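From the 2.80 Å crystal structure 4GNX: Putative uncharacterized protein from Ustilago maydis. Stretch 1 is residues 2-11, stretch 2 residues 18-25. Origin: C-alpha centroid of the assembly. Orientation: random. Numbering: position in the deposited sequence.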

# COMPACT_ATOMS: atom_id res chain seq x y z
N GLU A 2 -7.81 31.36 8.14
CA GLU A 2 -7.39 30.10 8.73
C GLU A 2 -5.95 29.82 8.36
O GLU A 2 -5.67 29.38 7.25
CB GLU A 2 -8.31 28.93 8.35
CG GLU A 2 -8.50 27.97 9.51
CD GLU A 2 -9.12 28.64 10.72
OE1 GLU A 2 -8.74 29.80 11.04
OE2 GLU A 2 -10.00 28.00 11.36
N LYS A 3 -5.08 30.10 9.32
CA LYS A 3 -3.68 29.72 9.26
C LYS A 3 -3.58 28.23 9.46
O LYS A 3 -4.22 27.68 10.35
CB LYS A 3 -2.90 30.41 10.39
CG LYS A 3 -1.99 31.53 9.93
CD LYS A 3 -0.67 31.53 10.71
CE LYS A 3 -0.89 31.71 12.20
NZ LYS A 3 0.33 31.44 13.00
N PRO A 4 -2.78 27.57 8.63
CA PRO A 4 -2.48 26.18 8.86
C PRO A 4 -2.01 25.98 10.29
O PRO A 4 -1.37 26.86 10.85
CB PRO A 4 -1.34 25.90 7.88
CG PRO A 4 -1.68 26.78 6.71
CD PRO A 4 -2.27 28.03 7.32
N THR A 5 -2.37 24.83 10.86
CA THR A 5 -1.92 24.44 12.18
C THR A 5 -1.02 23.19 12.10
O THR A 5 -1.52 22.08 12.15
CB THR A 5 -3.13 24.22 13.11
OG1 THR A 5 -3.68 25.49 13.43
CG2 THR A 5 -2.72 23.56 14.41
N PRO A 6 0.31 23.38 11.98
CA PRO A 6 1.25 22.26 11.89
C PRO A 6 0.99 21.11 12.87
O PRO A 6 0.68 21.35 14.04
CB PRO A 6 2.62 22.91 12.20
CG PRO A 6 2.32 24.29 12.67
CD PRO A 6 1.03 24.67 12.01
N LEU A 7 1.14 19.88 12.37
CA LEU A 7 1.14 18.68 13.22
C LEU A 7 2.55 18.49 13.64
O LEU A 7 3.41 18.23 12.80
CB LEU A 7 0.73 17.45 12.41
CG LEU A 7 0.29 16.21 13.17
CD1 LEU A 7 -0.95 16.48 14.01
CD2 LEU A 7 0.06 15.08 12.19
N ILE A 8 2.82 18.61 14.93
CA ILE A 8 4.21 18.59 15.35
C ILE A 8 4.49 17.58 16.46
O ILE A 8 3.56 17.02 17.06
CB ILE A 8 4.71 20.03 15.70
CG1 ILE A 8 4.16 20.49 17.05
CG2 ILE A 8 4.37 21.01 14.59
CD1 ILE A 8 5.13 21.34 17.81
N ASN A 9 5.77 17.30 16.68
CA ASN A 9 6.20 16.54 17.82
C ASN A 9 6.92 17.50 18.77
O ASN A 9 6.98 18.71 18.52
CB ASN A 9 7.05 15.34 17.39
CG ASN A 9 8.28 15.72 16.55
OD1 ASN A 9 8.63 14.98 15.63
ND2 ASN A 9 8.95 16.82 16.89
N SER A 10 7.46 16.97 19.87
CA SER A 10 8.00 17.82 20.93
C SER A 10 9.25 18.61 20.49
O SER A 10 9.54 19.69 21.01
CB SER A 10 8.27 17.00 22.18
OG SER A 10 9.15 15.91 21.93
N SER A 11 9.98 18.08 19.51
CA SER A 11 11.23 18.67 19.13
C SER A 11 11.01 19.88 18.22
O SER A 11 11.89 20.68 18.04
CB SER A 11 12.12 17.65 18.45
OG SER A 11 12.00 17.79 17.05
N GLY A 18 4.80 31.06 20.30
CA GLY A 18 3.71 31.99 20.08
C GLY A 18 2.71 31.59 19.00
O GLY A 18 1.83 32.36 18.64
N GLN A 19 2.83 30.38 18.49
CA GLN A 19 1.96 29.94 17.41
C GLN A 19 1.10 28.76 17.82
O GLN A 19 1.43 28.02 18.76
CB GLN A 19 2.76 29.55 16.18
CG GLN A 19 3.74 30.60 15.70
CD GLN A 19 3.13 31.45 14.63
OE1 GLN A 19 2.46 32.46 14.91
NE2 GLN A 19 3.35 31.06 13.38
N THR A 20 0.00 28.59 17.11
CA THR A 20 -0.95 27.56 17.43
C THR A 20 -0.53 26.30 16.72
O THR A 20 -0.42 26.29 15.51
CB THR A 20 -2.34 27.95 16.95
OG1 THR A 20 -2.78 29.05 17.75
CG2 THR A 20 -3.29 26.80 17.13
N VAL A 21 -0.28 25.25 17.49
CA VAL A 21 0.06 23.98 16.87
C VAL A 21 -0.96 22.89 17.17
O VAL A 21 -1.96 23.09 17.89
CB VAL A 21 1.45 23.51 17.31
CG1 VAL A 21 2.52 24.52 16.92
CG2 VAL A 21 1.45 23.21 18.79
N ARG A 22 -0.69 21.71 16.63
CA ARG A 22 -1.51 20.54 16.88
C ARG A 22 -0.56 19.42 17.24
O ARG A 22 0.45 19.24 16.57
CB ARG A 22 -2.28 20.21 15.63
CG ARG A 22 -3.30 19.12 15.81
CD ARG A 22 -4.41 19.26 14.76
NE ARG A 22 -5.34 20.33 15.12
CZ ARG A 22 -6.25 20.83 14.30
NH1 ARG A 22 -6.36 20.35 13.07
NH2 ARG A 22 -7.05 21.81 14.70
N ILE A 23 -0.85 18.69 18.30
CA ILE A 23 0.07 17.64 18.77
C ILE A 23 -0.69 16.45 19.37
O ILE A 23 -1.71 16.63 20.07
CB ILE A 23 1.16 18.20 19.72
CG1 ILE A 23 2.00 17.08 20.30
CG2 ILE A 23 0.55 18.91 20.90
CD1 ILE A 23 3.43 17.49 20.61
N VAL A 24 -0.20 15.24 19.08
CA VAL A 24 -0.82 14.00 19.54
C VAL A 24 0.08 13.26 20.51
O VAL A 24 1.29 13.15 20.30
CB VAL A 24 -1.12 13.03 18.37
CG1 VAL A 24 -1.86 11.80 18.87
CG2 VAL A 24 -1.96 13.71 17.30
N GLY A 25 -0.49 12.70 21.55
CA GLY A 25 0.31 11.96 22.49
C GLY A 25 -0.48 11.09 23.42
O GLY A 25 -1.70 11.24 23.52

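This is a short parallel backbone pairing, centred on Arg22, with side chains packed around it. Residues 20-25 form a strand; in the other stretch, only a weakly bonded strand about Leu7 and Ile8 runs beside it. Leu7 pairs with Arg22, their CA atoms 4.9 Å apart. Arg22 bonds on both sides of Leu7, as a parallel bridge requires. Arg22 N donates to Pro6 O at 3.0 Å, and Ile8 N donates to Arg22 O at 3.0 Å. The second bond is the straighter, at 165° against 143°. Leu7 CA also lies 3.5 Å from Arg22 O, a CA-H...O contact that adds to the pairing. Proline lacks an amide hydrogen, but the carbonyl of Pro6 remains free to accept.

Leu7 and Arg22 point to the same face of the sheet. There Leu7 CD1 lies 4.0 Å from Arg22 CG and 4.4 Å from Val24 CG2. Thr5 CG2 packs 3.6 Å from Arg22 CB and covers one face of the guanidinium, whose nitrogens are hydrogen-bonded elsewhere in the structure. Ile8 CG1 approaches Val21 CB at 4.1 Å, while Ile23 CD1 reaches Ile8 O at 3.6 Å. Near the start of both stretches, Lys3 NZ gives a weak hydrogen bond to Gln19 OE1, at 3.0 Å.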